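Long-range contact in GGDEF and EAL domain-containing protein (Vibrio cholerae O1 str. 2010EL-1786, PDB 6PWK), which binds the second messenger c-di-GMP and probably acts as its receptor in a circuit controlling large adhesins and biofilm formation: residues A[138-143]-A[153-158]. Sequence-based numbering, arbitrary orientation.
Sequences GVVSNK and SLLDNA. With C2E (9,9'-[(2R,3R,3aS,5S,7aR,9R,10R,10aS,12S,14aR)-3,5,10,12-tetrahydroxy-5,12-dioxidooctahydro-2H,7H-difuro[3,2-d:3',2'-j][1,3,7,9,2,8]tetraoxadiphosphacyclododecine-2,9-diyl]bis(2-amino-1,9-dihydro-6H-purin-6-one)), chain D.
Val-140 is the bump of this contact: from strand 136-142 its CG1 pushes into a hollow on helix 148-164 bounded by Leu-154, Leu-155 and Ala-158. The floor of that hollow is partly backbone, with Leu-154 O 3.8 Å from Val-140 CG1. On one flank stands Leu-155, whose CD1 comes to 3.5 Å from Val-140 CG1, the two side chains crossing at about a right angle; on the others are the CB atoms of Leu-154 and Ala-158, each 4.2 Å from the same methyl.

Two residues earlier on the strand, the fit is flatter: Gly-138 has no side chain, which lets the backbone of the strand lie next to the helix, and its CA is 4.1 Å from Ala-158 C. Leu-155 CD1 reaches the same glycine, lying 3.7 Å from Gly-138 O, while the small methyl of Ala-158 rests against Val-139 O. Val-139 itself points its side chain to the other face of the sheet.

Asp-156, on the helix side turned from the strand, faces c-di-GMP. Its CG lies anti to the backbone N (chi1 -159°), and the carboxylate grips the ligand twice: OD1 takes a hydrogen bond from N21 of the guanine at 2.9 Å, and OD2 one from ribose O2A at 2.8 Å. Lys-184 forms a salt bridge with OD2.

In the GGDEF domain, strand and helix are the first two elements of a beta-alpha-beta unit completed by strand 171-174. Leu-154 and Ala-158 also touch Ile-173 of that strand, whereas Leu-155 reaches Val-47 and Ile-49 of strand 45-51 and Tyr-31 of helix 28-41.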
loop_
_atom_site.group_PDB
_atom_site.type_symbol
_atom_site.label_atom_id
_atom_site.label_comp_id
_atom_site.label_asym_id
_atom_site.label_seq_id
_atom_site.Cartn_x
_atom_site.Cartn_y
_atom_site.Cartn_z
ATOM N N GLY A 138 -19.700 12.237 -9.620
ATOM C CA GLY A 138 -20.898 11.427 -9.738
ATOM C C GLY A 138 -22.049 12.107 -9.013
ATOM O O GLY A 138 -21.897 12.561 -7.877
ATOM N N VAL A 139 -23.190 12.187 -9.693
ATOM C CA VAL A 139 -24.381 12.830 -9.151
ATOM C C VAL A 139 -25.562 11.885 -9.324
ATOM O O VAL A 139 -25.691 11.216 -10.356
ATOM C CB VAL A 139 -24.657 14.193 -9.827
ATOM C CG1 VAL A 139 -23.461 15.121 -9.672
ATOM C CG2 VAL A 139 -24.980 14.019 -11.295
ATOM N N VAL A 140 -26.407 11.798 -8.296
ATOM C CA VAL A 140 -27.644 11.031 -8.372
ATOM C C VAL A 140 -28.787 11.893 -7.858
ATOM O O VAL A 140 -28.612 12.693 -6.931
ATOM C CB VAL A 140 -27.568 9.688 -7.601
ATOM C CG1 VAL A 140 -26.129 9.289 -7.319
ATOM C CG2 VAL A 140 -28.401 9.715 -6.322
ATOM N N SER A 141 -29.949 11.751 -8.489
ATOM C CA SER A 141 -31.167 12.426 -8.069
ATOM C C SER A 141 -32.088 11.411 -7.406
ATOM O O SER A 141 -32.365 10.353 -7.980
ATOM C CB SER A 141 -31.874 13.081 -9.254
ATOM O OG SER A 141 -32.429 12.105 -10.117
ATOM N N ASN A 142 -32.556 11.736 -6.205
ATOM C CA ASN A 142 -33.432 10.844 -5.454
ATOM C C ASN A 142 -34.864 11.083 -5.911
ATOM O O ASN A 142 -35.494 12.072 -5.530
ATOM C CB ASN A 142 -33.280 11.072 -3.953
ATOM C CG ASN A 142 -33.738 9.880 -3.135
ATOM O OD1 ASN A 142 -33.655 8.738 -3.584
ATOM N ND2 ASN A 142 -34.222 10.141 -1.926
ATOM N N LYS A 143 -35.378 10.177 -6.741
ATOM C CA LYS A 143 -36.752 10.236 -7.224
ATOM C C LYS A 143 -37.600 9.086 -6.695
ATOM O O LYS A 143 -38.741 8.914 -7.135
ATOM C CB LYS A 143 -36.774 10.260 -8.756
ATOM C CG LYS A 143 -35.968 11.401 -9.370
ATOM C CD LYS A 143 -36.438 11.716 -10.782
ATOM C CE LYS A 143 -35.555 12.757 -11.457
ATOM N NZ LYS A 143 -34.339 12.155 -12.071
ATOM N N SER A 153 -24.485 3.519 -2.543
ATOM C CA SER A 153 -24.187 2.607 -3.644
ATOM C C SER A 153 -24.441 3.270 -4.992
ATOM O O SER A 153 -23.627 3.144 -5.916
ATOM C CB SER A 153 -25.018 1.333 -3.506
ATOM O OG SER A 153 -24.627 0.592 -2.363
ATOM N N LEU A 154 -25.568 3.974 -5.126
ATOM C CA LEU A 154 -25.833 4.728 -6.346
ATOM C C LEU A 154 -24.759 5.781 -6.580
ATOM O O LEU A 154 -24.327 5.998 -7.718
ATOM C CB LEU A 154 -27.210 5.384 -6.265
ATOM C CG LEU A 154 -28.430 4.500 -6.512
ATOM C CD1 LEU A 154 -29.646 5.072 -5.810
ATOM C CD2 LEU A 154 -28.686 4.378 -8.002
ATOM N N LEU A 155 -24.325 6.450 -5.511
ATOM C CA LEU A 155 -23.278 7.457 -5.628
ATOM C C LEU A 155 -21.971 6.834 -6.100
ATOM O O LEU A 155 -21.227 7.443 -6.878
ATOM C CB LEU A 155 -23.098 8.154 -4.278
ATOM C CG LEU A 155 -22.784 9.647 -4.192
ATOM C CD1 LEU A 155 -23.479 10.428 -5.286
ATOM C CD2 LEU A 155 -23.195 10.175 -2.827
ATOM N N ASP A 156 -21.683 5.610 -5.651
ATOM C CA ASP A 156 -20.440 4.946 -6.030
ATOM C C ASP A 156 -20.490 4.460 -7.475
ATOM O O ASP A 156 -19.498 4.565 -8.206
ATOM C CB ASP A 156 -20.164 3.782 -5.078
ATOM C CG ASP A 156 -18.708 3.361 -5.072
ATOM O OD1 ASP A 156 -17.861 4.132 -5.566
ATOM O OD2 ASP A 156 -18.412 2.256 -4.570
ATOM N N ASN A 157 -21.634 3.919 -7.902
ATOM C CA ASN A 157 -21.763 3.458 -9.281
ATOM C C ASN A 157 -21.796 4.621 -10.263
ATOM O O ASN A 157 -21.288 4.498 -11.384
ATOM C CB ASN A 157 -23.017 2.595 -9.434
ATOM C CG ASN A 157 -22.874 1.237 -8.776
ATOM O OD1 ASN A 157 -22.526 0.253 -9.430
ATOM N ND2 ASN A 157 -23.140 1.175 -7.477
ATOM N N ALA A 158 -22.385 5.753 -9.869
ATOM C CA ALA A 158 -22.356 6.930 -10.729
ATOM C C ALA A 158 -20.940 7.471 -10.867
ATOM O O ALA A 158 -20.546 7.929 -11.945
ATOM C CB ALA A 158 -23.294 8.007 -10.182
HETATM P P1 C2E D . -19.244 -1.638 0.024
HETATM O O2P C2E D . -17.778 -1.285 -0.038
HETATM O O1P C2E D . -19.291 -3.066 -0.428
HETATM O "O5'" C2E D . -19.846 -1.730 1.538
HETATM C "C5'" C2E D . -20.971 -2.513 1.781
HETATM C "C4'" C2E D . -21.199 -2.303 3.296
HETATM O "O4'" C2E D . -20.147 -2.720 3.944
HETATM C "C3'" C2E D . -21.111 -0.780 3.515
HETATM O "O3'" C2E D . -22.305 -0.172 3.371
HETATM C "C2'" C2E D . -20.575 -0.636 4.954
HETATM O "O2'" C2E D . -21.704 -0.449 5.911
HETATM C "C1'" C2E D . -20.031 -1.787 5.254
HETATM N N9 C2E D . -18.676 -1.661 5.731
HETATM C C8 C2E D . -18.152 -1.463 4.495
HETATM N N7 C2E D . -16.818 -1.299 4.670
HETATM C C5 C2E D . -16.530 -1.399 5.972
HETATM C C6 C2E D . -15.227 -1.310 6.804
HETATM O O6 C2E D . -14.175 -1.111 6.295
HETATM N N1 C2E D . -15.249 -1.468 8.234
HETATM C C2 C2E D . -16.501 -1.712 8.916
HETATM N N2 C2E D . -16.644 -1.887 10.358
HETATM N N3 C2E D . -17.710 -1.792 8.110
HETATM C C4 C2E D . -17.694 -1.631 6.625
HETATM P P11 C2E D . -22.163 1.487 3.312
HETATM O O21 C2E D . -21.237 2.177 4.289
HETATM O O11 C2E D . -23.521 2.022 3.674
HETATM O O5A C2E D . -21.987 1.820 1.699
HETATM C C5A C2E D . -22.443 0.837 0.808
HETATM C C4A C2E D . -21.893 1.135 -0.528
HETATM O O4A C2E D . -21.872 2.427 -0.744
HETATM C C3A C2E D . -20.298 0.609 -0.573
HETATM O O3A C2E D . -20.209 -0.814 -1.039
HETATM C C2A C2E D . -19.734 1.330 -1.377
HETATM O O2A C2E D . -19.908 0.749 -2.756
HETATM C C1A C2E D . -20.480 2.764 -1.237
HETATM N N91 C2E D . -19.855 3.571 -0.405
HETATM C C81 C2E D . -20.015 3.710 0.923
HETATM N N71 C2E D . -19.163 4.673 1.313
HETATM C C51 C2E D . -18.503 5.110 0.242
HETATM C C61 C2E D . -17.427 6.177 0.066
HETATM O O61 C2E D . -17.062 6.765 1.020
HETATM N N11 C2E D . -16.858 6.473 -1.215
HETATM C C21 C2E D . -17.309 5.750 -2.374
HETATM N N21 C2E D . -16.741 6.035 -3.686
HETATM N N31 C2E D . -18.344 4.728 -2.195
HETATM C C41 C2E D . -18.931 4.426 -0.848
#